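RsfP (Uncultured bacterium, PDB 4GLJ) probably cleaves 5'-methylthioadenosine with phosphate, as methylthioadenosine phosphorylases do, and binds the dye rhodamine B. Local coordinates at residues 43-51 and 61-71; 73-82 and 198-207. One frame throughout, in Å; residues are numbered along the deposited sequence.

Contact 1 of 2, residues 43-51 and 61-71; sequences GEPSDDIVL and FLTRHGQGHRL. With RHB (N-[9-(2-carboxyphenyl)-6-(diethylamino)-3H-xanthen-3-ylidene]-N-ethylethanaminium), chain B; PO4 (phosphate ion), chain D.
Val50 and Phe61 pair in the beta hairpin of strands 49-54 and 57-63, whose second strand runs into a phosphate- and dye-binding loop. The pair is antiparallel and hydrogen-bonded: Phe61 N reaches Val50 O at 2.7 Å, and Val50 N returns a bond of 3.0 Å to Phe61 O. Beyond this pair a water takes over, joining Asp48 O and Phe61 O to Thr63 N. In the neighbouring residues of the two strands the CG1 branch of Ile49 lies against Leu62 CD1, 3.9 Å away.

Past the strands, Ser46 meets the type I turn from Thr63 to Gly66. Its hydroxyl OG gives a 2.7 Å hydrogen bond to Arg64 O, approaching tilted from the carbonyl plane. Ser46 O in turn receives Arg70 NH2 at 2.8 Å, nearly straight at 161° and close to the guanidinium plane; a water that also accepts from Arg70 NE donates to the same oxygen. Arg70 starts with CG between its own N and carbonyl carbon (chi1 65°), then runs extended to NE, while Leu71 CD2 lies over one guanidinium face.

On the far side of the turn, Arg64 and His65 face the phosphate. Arg64 NH1 and His65 NE2 each donate to phosphate O4 over 2.8 Å, both in bent bonds, while Arg64 NE forms a salt bridge with Glu203. The rotation of the His65 ring is fixed from behind, where ND1 donates to Leu71 O at 2.8 Å; His69 CE1 sits over one ring face, and the ring of His69 approaches the rhodamine xanthene. The turn after the second strand is thus held on one side by Ser46 and Arg70, consistent with a loop kept in shape to present two donors to one phosphate oxygen on the other.

Contact 2 of 2, residues 73-82 and 198-207; sequences PSEVPYRANI and MTNMPEAKLA. With PO4 (phosphate ion), chain D.
Tyr78 and Pro202 make the central contact between segments 73-82 and 198-207, where the axes of helices 78-82 and 200-207 come within 9.6 Å at an angle of 44°. With CG anti to the carbonyl carbon (chi1 -69°), the tyrosine ring is carried across toward 198-207 and is sandwiched there. Pro202, which follows a cis peptide bond, sets CD 3.8 Å from the ring centroid and only 16° off its normal, a CH-pi contact; Val76 CG1 covers the opposite face. The hydroxyl turns back to donate to Pro73 O at 2.8 Å, and Glu203 OE2 stands at the ring edge. A phenylalanine in its place would probably leave Pro73 O without this donor and the far end of the ring held by packing alone.

Leu206 packs at the root of the tyrosine, its CD1 branch 3.5 Å from Tyr78 CB and its CD2 branch against Arg79 CG. Further along, Ile82 CG1 lies 3.9 Å from Leu206 CB, and its CG2 branch rests on the backbone of Leu206. At the other end Pro73 CB meets Met198 CB at 3.6 Å, beside bound rhodamine. A water joins Asn81 ND2 to Glu203 OE2, while Glu203 OE1 bonds Tyr214.

Around this pair, Ile82 touches strand 92-101, Ala204 packs on strands 111-119 and 213-221, and His136 of a second subunit packs on Pro73 and Met198.

In the fold
Read from the N terminus, contact 1 comes first: segments 43-51 and 61-71 close the short hairpin loop between them. Contact 2 opens directly afterwards at 73-82 and closes only when 198-207 returns after more than a hundred residues of strands, helices and loops. The two are therefore in series and neither nests nor crosses, although their centres lie only about 12 Å apart. Their segments touch where Asn81 OD1 receives Ser46 N, probably as a hydrogen bond, and they converge on one phosphate. Together they join the hairpin strands of the mixed sheet to the helices 78-87 and 200-209.

Contact 1 of 2, residues 43-51 and 61-71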
loop_
_atom_site.group_PDB
_atom_site.type_symbol
_atom_site.label_atom_id
_atom_site.label_comp_id
_atom_site.label_asym_id
_atom_site.label_seq_id
_atom_site.Cartn_x
_atom_site.Cartn_y
_atom_site.Cartn_z
ATOM N N GLY A 43 -10.275 18.886 -10.784
ATOM C CA GLY A 43 -11.342 19.373 -9.946
ATOM C C GLY A 43 -10.843 20.514 -9.092
ATOM O O GLY A 43 -9.826 21.150 -9.425
ATOM N N GLU A 44 -11.555 20.767 -7.991
ATOM C CA GLU A 44 -11.288 21.940 -7.191
ATOM C C GLU A 44 -10.206 21.693 -6.164
ATOM O O GLU A 44 -10.128 20.610 -5.557
ATOM C CB GLU A 44 -12.568 22.384 -6.477
ATOM C CG GLU A 44 -13.734 22.574 -7.432
ATOM C CD GLU A 44 -14.871 23.381 -6.801
ATOM O OE1 GLU A 44 -15.467 22.851 -5.825
ATOM O OE2 GLU A 44 -15.152 24.521 -7.274
ATOM N N PRO A 45 -9.362 22.725 -5.917
ATOM C CA PRO A 45 -8.428 22.664 -4.794
ATOM C C PRO A 45 -9.187 22.583 -3.482
ATOM O O PRO A 45 -10.425 22.774 -3.512
ATOM C CB PRO A 45 -7.694 24.014 -4.839
ATOM C CG PRO A 45 -7.918 24.474 -6.234
ATOM C CD PRO A 45 -9.283 23.993 -6.645
ATOM N N SER A 46 -8.453 22.360 -2.376
ATOM C CA SER A 46 -9.049 22.167 -1.076
ATOM C C SER A 46 -9.904 23.364 -0.652
ATOM O O SER A 46 -10.894 23.166 0.012
ATOM C CB SER A 46 -8.005 21.985 -0.040
ATOM O OG SER A 46 -7.247 20.830 -0.198
ATOM N N ASP A 47 -9.523 24.580 -1.041
ATOM C CA ASP A 47 -10.288 25.790 -0.714
ATOM C C ASP A 47 -9.837 26.841 -1.730
ATOM O O ASP A 47 -8.848 26.610 -2.449
ATOM C CB ASP A 47 -9.863 26.201 0.699
ATOM C CG ASP A 47 -10.671 27.345 1.281
ATOM O OD1 ASP A 47 -11.750 27.730 0.739
ATOM O OD2 ASP A 47 -10.171 27.885 2.318
ATOM N N ASP A 48 -10.516 27.990 -1.778
ATOM C CA ASP A 48 -10.024 29.133 -2.547
ATOM C C ASP A 48 -8.607 29.461 -2.081
ATOM O O ASP A 48 -8.315 29.386 -0.906
ATOM C CB ASP A 48 -10.928 30.344 -2.314
ATOM C CG ASP A 48 -12.321 30.165 -2.895
ATOM O OD1 ASP A 48 -12.554 29.235 -3.707
ATOM O OD2 ASP A 48 -13.195 30.960 -2.549
ATOM N N ILE A 49 -7.697 29.692 -3.010
ATOM C CA ILE A 49 -6.373 30.120 -2.670
ATOM C C ILE A 49 -6.379 31.617 -2.286
ATOM O O ILE A 49 -6.977 32.468 -2.988
ATOM C CB ILE A 49 -5.464 29.767 -3.841
ATOM C CG1 ILE A 49 -5.284 28.233 -3.842
ATOM C CG2 ILE A 49 -4.109 30.468 -3.755
ATOM C CD1 ILE A 49 -5.014 27.726 -5.224
ATOM N N VAL A 50 -5.807 31.916 -1.121
ATOM C CA VAL A 50 -5.665 33.326 -0.683
ATOM C C VAL A 50 -4.313 33.924 -1.166
ATOM O O VAL A 50 -3.238 33.339 -0.981
ATOM C CB VAL A 50 -5.785 33.530 0.845
ATOM C CG1 VAL A 50 -5.599 35.019 1.209
ATOM C CG2 VAL A 50 -7.158 33.120 1.375
ATOM N N LEU A 51 -4.395 35.061 -1.830
ATOM C CA LEU A 51 -3.215 35.827 -2.248
ATOM C C LEU A 51 -3.101 37.093 -1.417
ATOM O O LEU A 51 -4.081 37.783 -1.151
ATOM C CB LEU A 51 -3.241 36.173 -3.742
ATOM C CG LEU A 51 -3.252 34.924 -4.638
ATOM C CD1 LEU A 51 -3.855 35.288 -5.981
ATOM C CD2 LEU A 51 -1.855 34.395 -4.821
ATOM N N PHE A 61 -1.559 31.294 -0.308
ATOM C CA PHE A 61 -1.765 30.498 0.908
ATOM C C PHE A 61 -2.914 29.517 0.592
ATOM O O PHE A 61 -3.993 29.942 0.119
ATOM C CB PHE A 61 -2.161 31.330 2.155
ATOM C CG PHE A 61 -2.409 30.456 3.371
ATOM C CD1 PHE A 61 -1.325 29.853 4.046
ATOM C CD2 PHE A 61 -3.721 30.123 3.778
ATOM C CE1 PHE A 61 -1.544 28.988 5.133
ATOM C CE2 PHE A 61 -3.942 29.239 4.863
ATOM C CZ PHE A 61 -2.854 28.692 5.545
ATOM N N LEU A 62 -2.652 28.231 0.788
ATOM C CA LEU A 62 -3.684 27.189 0.496
ATOM C C LEU A 62 -3.836 26.380 1.812
ATOM O O LEU A 62 -2.844 25.893 2.347
ATOM C CB LEU A 62 -3.199 26.299 -0.642
ATOM C CG LEU A 62 -4.101 25.089 -0.984
ATOM C CD1 LEU A 62 -5.548 25.590 -1.000
ATOM C CD2 LEU A 62 -3.737 24.574 -2.365
ATOM N N THR A 63 -5.057 26.309 2.361
ATOM C CA THR A 63 -5.316 25.484 3.564
ATOM C C THR A 63 -5.525 24.106 3.092
ATOM O O THR A 63 -6.537 23.846 2.448
ATOM C CB THR A 63 -6.633 25.883 4.243
ATOM O OG1 THR A 63 -6.582 27.278 4.459
ATOM C CG2 THR A 63 -6.735 25.176 5.566
ATOM N N ARG A 64 -4.580 23.201 3.393
ATOM C CA ARG A 64 -4.670 21.863 2.889
ATOM C C ARG A 64 -6.020 21.105 3.202
ATOM O O ARG A 64 -6.590 20.378 2.331
ATOM C CB ARG A 64 -3.444 21.086 3.474
ATOM C CG ARG A 64 -3.425 19.685 2.990
ATOM C CD ARG A 64 -2.266 18.900 3.542
ATOM N NE ARG A 64 -0.936 19.420 3.172
ATOM C CZ ARG A 64 -0.021 19.950 3.985
ATOM N NH1 ARG A 64 -0.279 20.187 5.271
ATOM N NH2 ARG A 64 1.172 20.330 3.485
ATOM N N HIS A 65 -6.504 21.267 4.428
ATOM C CA HIS A 65 -7.723 20.539 4.882
ATOM C C HIS A 65 -9.007 21.231 4.602
ATOM O O HIS A 65 -10.052 20.696 4.930
ATOM C CB HIS A 65 -7.641 20.193 6.355
ATOM C CG HIS A 65 -6.546 19.199 6.672
ATOM N ND1 HIS A 65 -6.677 17.884 6.439
ATOM C CD2 HIS A 65 -5.238 19.391 7.114
ATOM C CE1 HIS A 65 -5.540 17.227 6.805
ATOM N NE2 HIS A 65 -4.647 18.151 7.189
ATOM N N GLY A 66 -8.935 22.373 3.905
ATOM C CA GLY A 66 -10.073 23.249 3.614
ATOM C C GLY A 66 -10.512 24.078 4.796
ATOM O O GLY A 66 -10.059 23.868 5.931
ATOM N N GLN A 67 -11.447 25.001 4.557
ATOM C CA GLN A 67 -12.022 25.733 5.674
ATOM C C GLN A 67 -12.764 24.820 6.654
ATOM O O GLN A 67 -13.426 23.826 6.281
ATOM C CB GLN A 67 -12.862 26.937 5.209
ATOM C CG GLN A 67 -12.686 28.158 6.136
ATOM C CD GLN A 67 -11.239 28.365 6.621
ATOM O OE1 GLN A 67 -10.905 28.095 7.802
ATOM N NE2 GLN A 67 -10.364 28.811 5.707
ATOM N N GLY A 68 -12.527 25.092 7.920
ATOM C CA GLY A 68 -13.149 24.329 8.965
ATOM C C GLY A 68 -12.514 22.998 9.147
ATOM O O GLY A 68 -13.071 22.138 9.846
ATOM N N HIS A 69 -11.321 22.796 8.556
ATOM C CA HIS A 69 -10.696 21.475 8.583
ATOM C C HIS A 69 -11.684 20.421 8.133
ATOM O O HIS A 69 -11.868 19.415 8.794
ATOM C CB HIS A 69 -10.158 21.131 9.959
ATOM C CG HIS A 69 -9.013 20.153 9.953
ATOM N ND1 HIS A 69 -9.144 18.856 9.574
ATOM C CD2 HIS A 69 -7.666 20.343 10.245
ATOM C CE1 HIS A 69 -7.926 18.232 9.684
ATOM N NE2 HIS A 69 -7.035 19.149 10.104
ATOM N N ARG A 70 -12.214 20.559 6.927
ATOM C CA ARG A 70 -13.223 19.582 6.479
ATOM C C ARG A 70 -12.756 18.275 5.863
ATOM O O ARG A 70 -13.568 17.400 5.721
ATOM C CB ARG A 70 -14.278 20.229 5.582
ATOM C CG ARG A 70 -13.688 20.724 4.290
ATOM C CD ARG A 70 -14.649 21.531 3.385
ATOM N NE ARG A 70 -13.833 21.845 2.204
ATOM C CZ ARG A 70 -13.832 21.118 1.085
ATOM N NH1 ARG A 70 -14.681 20.109 0.979
ATOM N NH2 ARG A 70 -13.007 21.405 0.064
ATOM N N LEU A 71 -11.491 18.179 5.415
ATOM C CA LEU A 71 -10.954 16.993 4.713
ATOM C C LEU A 71 -10.016 16.180 5.554
ATOM O O LEU A 71 -9.171 16.712 6.280
ATOM C CB LEU A 71 -10.168 17.410 3.443
ATOM C CG LEU A 71 -11.009 18.276 2.484
ATOM C CD1 LEU A 71 -10.120 18.982 1.428
ATOM C CD2 LEU A 71 -12.185 17.496 1.829
HETATM O O2 RHB B . -9.450 17.579 16.787
HETATM C C26 RHB B . -9.301 16.723 17.680
HETATM C C19 RHB B . -8.135 15.791 17.660
HETATM C C14 RHB B . -7.025 15.869 16.820
HETATM C C15 RHB B . -6.026 14.916 16.966
HETATM C C16 RHB B . -6.097 13.899 17.898
HETATM C C17 RHB B . -7.196 13.819 18.716
HETATM C C18 RHB B . -8.195 14.773 18.591
HETATM C C9 RHB B . -6.740 16.877 15.751
HETATM C C8 RHB B . -5.766 16.466 14.695
HETATM C C13 RHB B . -5.167 15.215 14.693
HETATM C C12 RHB B . -4.259 14.827 13.705
HETATM C C11 RHB B . -3.956 15.686 12.673
HETATM N N1 RHB B . -3.000 15.352 11.688
HETATM C C35 RHB B . -1.927 14.712 12.472
HETATM C C36 RHB B . -1.733 15.570 13.712
HETATM C C22 RHB B . -3.387 14.549 10.491
HETATM C C23 RHB B . -3.832 15.481 9.352
HETATM C C10 RHB B . -4.537 16.946 12.706
HETATM C C7 RHB B . -5.443 17.332 13.687
HETATM O O1 RHB B . -6.007 18.582 13.648
HETATM C C1 RHB B . -6.898 19.048 14.577
HETATM C C2 RHB B . -7.305 18.261 15.647
HETATM C C6 RHB B . -7.394 20.333 14.417
HETATM C C5 RHB B . -8.303 20.861 15.313
HETATM C C4 RHB B . -8.723 20.089 16.388
HETATM C C3 RHB B . -8.224 18.793 16.555
HETATM N N2 RHB B . -8.763 22.176 15.117
HETATM C C24 RHB B . -9.583 22.305 13.895
HETATM C C25 RHB B . -9.497 23.737 13.405
HETATM C C33 RHB B . -9.486 22.658 16.312
HETATM C C34 RHB B . -9.405 24.171 16.353
HETATM O O3 RHB B . -10.091 16.636 18.641
HETATM P P PO4 D . -1.186 18.249 8.214
HETATM O O1 PO4 D . -2.071 17.448 9.125
HETATM O O2 PO4 D . -0.710 19.368 9.110
HETATM O O3 PO4 D . -0.120 17.309 7.787
HETATM O O4 PO4 D . -1.925 18.832 7.015
HETATM O O HOH W 1 -12.314 20.567 -2.512
HETATM O O HOH W 2 -12.747 24.602 1.992
HETATM O O HOH W 3 -6.660 28.779 1.371
#

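Contact 2 of 2, residues 73-82 and 198-207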
loop_
_atom_site.group_PDB
_atom_site.type_symbol
_atom_site.label_atom_id
_atom_site.label_comp_id
_atom_site.label_asym_id
_atom_site.label_seq_id
_atom_site.Cartn_x
_atom_site.Cartn_y
_atom_site.Cartn_z
ATOM N N PRO A 73 -6.777 13.506 5.466
ATOM C CA PRO A 73 -5.562 13.384 4.613
ATOM C C PRO A 73 -5.803 12.576 3.369
ATOM O O PRO A 73 -5.361 13.016 2.331
ATOM C CB PRO A 73 -4.569 12.673 5.545
ATOM C CG PRO A 73 -4.899 13.256 6.848
ATOM C CD PRO A 73 -6.423 13.274 6.880
ATOM N N SER A 74 -6.528 11.423 3.426
ATOM C CA SER A 74 -6.721 10.565 2.273
ATOM C C SER A 74 -7.540 11.260 1.189
ATOM O O SER A 74 -7.405 10.902 0.052
ATOM C CB SER A 74 -7.499 9.243 2.627
ATOM O OG SER A 74 -6.811 8.516 3.640
ATOM N N GLU A 75 -8.395 12.241 1.508
ATOM C CA GLU A 75 -9.268 12.718 0.464
ATOM C C GLU A 75 -8.841 14.147 0.004
ATOM O O GLU A 75 -9.527 14.792 -0.787
ATOM C CB GLU A 75 -10.752 12.678 0.918
ATOM C CG GLU A 75 -10.951 13.708 2.016
ATOM C CD GLU A 75 -12.371 13.587 2.652
ATOM O OE1 GLU A 75 -13.288 13.004 2.008
ATOM O OE2 GLU A 75 -12.551 14.136 3.740
ATOM N N VAL A 76 -7.720 14.646 0.505
ATOM C CA VAL A 76 -7.279 15.977 0.054
ATOM C C VAL A 76 -7.076 15.931 -1.475
ATOM O O VAL A 76 -6.426 14.960 -1.963
ATOM C CB VAL A 76 -6.020 16.335 0.802
ATOM C CG1 VAL A 76 -5.317 17.567 0.158
ATOM C CG2 VAL A 76 -6.358 16.639 2.278
ATOM N N PRO A 77 -7.525 16.958 -2.230
ATOM C CA PRO A 77 -7.305 16.840 -3.651
ATOM C C PRO A 77 -5.861 17.321 -3.990
ATOM O O PRO A 77 -5.644 18.456 -4.543
ATOM C CB PRO A 77 -8.372 17.807 -4.236
ATOM C CG PRO A 77 -8.397 18.949 -3.212
ATOM C CD PRO A 77 -8.180 18.252 -1.880
ATOM N N TYR A 78 -4.892 16.430 -3.773
ATOM C CA TYR A 78 -3.476 16.851 -3.940
ATOM C C TYR A 78 -3.166 17.314 -5.364
ATOM O O TYR A 78 -2.429 18.274 -5.496
ATOM C CB TYR A 78 -2.567 15.640 -3.597
ATOM C CG TYR A 78 -2.619 15.314 -2.125
ATOM C CD1 TYR A 78 -1.906 16.049 -1.216
ATOM C CD2 TYR A 78 -3.465 14.283 -1.675
ATOM C CE1 TYR A 78 -2.007 15.758 0.141
ATOM C CE2 TYR A 78 -3.575 14.001 -0.309
ATOM C CZ TYR A 78 -2.912 14.771 0.558
ATOM O OH TYR A 78 -2.981 14.502 1.879
ATOM N N ARG A 79 -3.639 16.629 -6.404
ATOM C CA ARG A 79 -3.367 17.015 -7.772
ATOM C C ARG A 79 -3.962 18.368 -8.159
ATOM O O ARG A 79 -3.261 19.166 -8.666
ATOM C CB ARG A 79 -3.833 15.935 -8.747
ATOM C CG ARG A 79 -2.936 14.722 -8.906
ATOM C CD ARG A 79 -3.535 13.688 -9.835
ATOM N NE ARG A 79 -4.853 13.318 -9.395
ATOM C CZ ARG A 79 -5.752 12.666 -10.103
ATOM N NH1 ARG A 79 -5.507 12.258 -11.320
ATOM N NH2 ARG A 79 -6.905 12.421 -9.556
ATOM N N ALA A 80 -5.229 18.628 -7.839
ATOM C CA ALA A 80 -5.798 20.012 -7.951
ATOM C C ALA A 80 -5.050 21.090 -7.237
ATOM O O ALA A 80 -4.856 22.163 -7.797
ATOM C CB ALA A 80 -7.306 20.029 -7.609
ATOM N N ASN A 81 -4.620 20.851 -6.007
ATOM C CA ASN A 81 -3.919 21.878 -5.226
ATOM C C ASN A 81 -2.582 22.270 -5.882
ATOM O O ASN A 81 -2.280 23.450 -6.024
ATOM C CB ASN A 81 -3.616 21.341 -3.820
ATOM C CG ASN A 81 -4.877 21.221 -2.946
ATOM O OD1 ASN A 81 -5.934 21.788 -3.313
ATOM N ND2 ASN A 81 -4.765 20.555 -1.775
ATOM N N ILE A 82 -1.832 21.263 -6.328
ATOM C CA ILE A 82 -0.485 21.523 -6.876
ATOM C C ILE A 82 -0.718 22.091 -8.239
ATOM O O ILE A 82 -0.039 23.032 -8.607
ATOM C CB ILE A 82 0.343 20.169 -6.899
ATOM C CG1 ILE A 82 0.755 19.753 -5.472
ATOM C CG2 ILE A 82 1.598 20.331 -7.761
ATOM C CD1 ILE A 82 1.501 20.798 -4.645
ATOM N N MET A 198 0.640 12.607 7.640
ATOM C CA MET A 198 -0.327 11.907 6.749
ATOM C C MET A 198 -0.488 12.615 5.430
ATOM O O MET A 198 -1.316 12.178 4.595
ATOM C CB MET A 198 -1.684 11.792 7.463
ATOM C CG MET A 198 -1.596 11.019 8.798
ATOM S SD MET A 198 -3.231 10.811 9.514
ATOM C CE MET A 198 -2.780 9.941 10.993
ATOM N N THR A 199 0.223 13.739 5.245
ATOM C CA THR A 199 -0.187 14.600 4.094
ATOM C C THR A 199 0.918 14.942 3.048
ATOM O O THR A 199 0.568 15.331 1.903
ATOM C CB THR A 199 -0.758 15.978 4.589
ATOM O OG1 THR A 199 0.247 16.604 5.435
ATOM C CG2 THR A 199 -1.995 15.797 5.374
ATOM N N ASN A 200 2.208 14.861 3.416
ATOM C CA ASN A 200 3.212 15.408 2.513
ATOM C C ASN A 200 3.538 14.487 1.328
ATOM O O ASN A 200 4.212 14.910 0.391
ATOM C CB ASN A 200 4.440 15.904 3.300
ATOM C CG ASN A 200 4.132 17.254 4.036
ATOM O OD1 ASN A 200 4.970 18.130 4.062
ATOM N ND2 ASN A 200 2.854 17.471 4.474
ATOM N N MET A 201 2.976 13.278 1.326
ATOM C CA MET A 201 2.877 12.441 0.113
ATOM C C MET A 201 1.403 12.259 -0.188
ATOM O O MET A 201 0.646 11.907 0.702
ATOM C CB MET A 201 3.569 11.084 0.320
ATOM C CG MET A 201 5.096 11.170 0.401
ATOM S SD MET A 201 5.736 11.449 -1.287
ATOM C CE MET A 201 7.501 11.427 -0.993
ATOM N N PRO A 202 0.965 12.471 -1.436
ATOM C CA PRO A 202 1.819 12.574 -2.645
ATOM C C PRO A 202 2.199 14.025 -2.978
ATOM O O PRO A 202 2.790 14.232 -4.014
ATOM C CB PRO A 202 0.905 12.003 -3.745
ATOM C CG PRO A 202 -0.452 12.497 -3.298
ATOM C CD PRO A 202 -0.456 12.244 -1.804
ATOM N N GLU A 203 1.910 14.962 -2.067
ATOM C CA GLU A 203 2.143 16.429 -2.332
ATOM C C GLU A 203 3.576 16.676 -2.799
ATOM O O GLU A 203 3.759 17.383 -3.815
ATOM C CB GLU A 203 1.853 17.215 -1.075
ATOM C CG GLU A 203 1.329 18.609 -1.245
ATOM C CD GLU A 203 0.955 19.210 0.103
ATOM O OE1 GLU A 203 1.909 19.554 0.872
ATOM O OE2 GLU A 203 -0.260 19.262 0.460
ATOM N N ALA A 204 4.572 16.033 -2.152
ATOM C CA ALA A 204 5.982 16.256 -2.578
ATOM C C ALA A 204 6.268 15.711 -4.002
ATOM O O ALA A 204 7.053 16.320 -4.770
ATOM C CB ALA A 204 7.012 15.678 -1.583
ATOM N N LYS A 205 5.707 14.528 -4.320
ATOM C CA LYS A 205 5.859 13.922 -5.661
ATOM C C LYS A 205 5.231 14.856 -6.749
ATOM O O LYS A 205 5.787 15.035 -7.839
ATOM C CB LYS A 205 5.144 12.527 -5.675
ATOM C CG LYS A 205 5.945 11.476 -4.876
ATOM C CD LYS A 205 5.173 10.139 -4.877
ATOM C CE LYS A 205 6.170 9.096 -4.314
ATOM N NZ LYS A 205 5.507 7.769 -3.973
ATOM N N LEU A 206 4.022 15.275 -6.514
ATOM C CA LEU A 206 3.277 16.110 -7.448
ATOM C C LEU A 206 3.983 17.466 -7.671
ATOM O O LEU A 206 4.075 17.944 -8.805
ATOM C CB LEU A 206 1.823 16.300 -6.952
ATOM C CG LEU A 206 1.071 14.921 -6.952
ATOM C CD1 LEU A 206 -0.242 14.995 -6.154
ATOM C CD2 LEU A 206 0.786 14.424 -8.388
ATOM N N ALA A 207 4.483 18.060 -6.599
ATOM C CA ALA A 207 5.219 19.341 -6.682
ATOM C C ALA A 207 6.450 19.097 -7.562
ATOM O O ALA A 207 6.792 19.939 -8.431
ATOM C CB ALA A 207 5.641 19.801 -5.259
HETATM P P PO4 D . -1.186 18.249 8.214
HETATM O O1 PO4 D . -2.071 17.448 9.125
HETATM O O2 PO4 D . -0.710 19.368 9.110
HETATM O O3 PO4 D . -0.120 17.309 7.787
HETATM O O4 PO4 D . -1.925 18.832 7.015
HETATM O O HOH W 4 -2.293 19.270 -1.136
#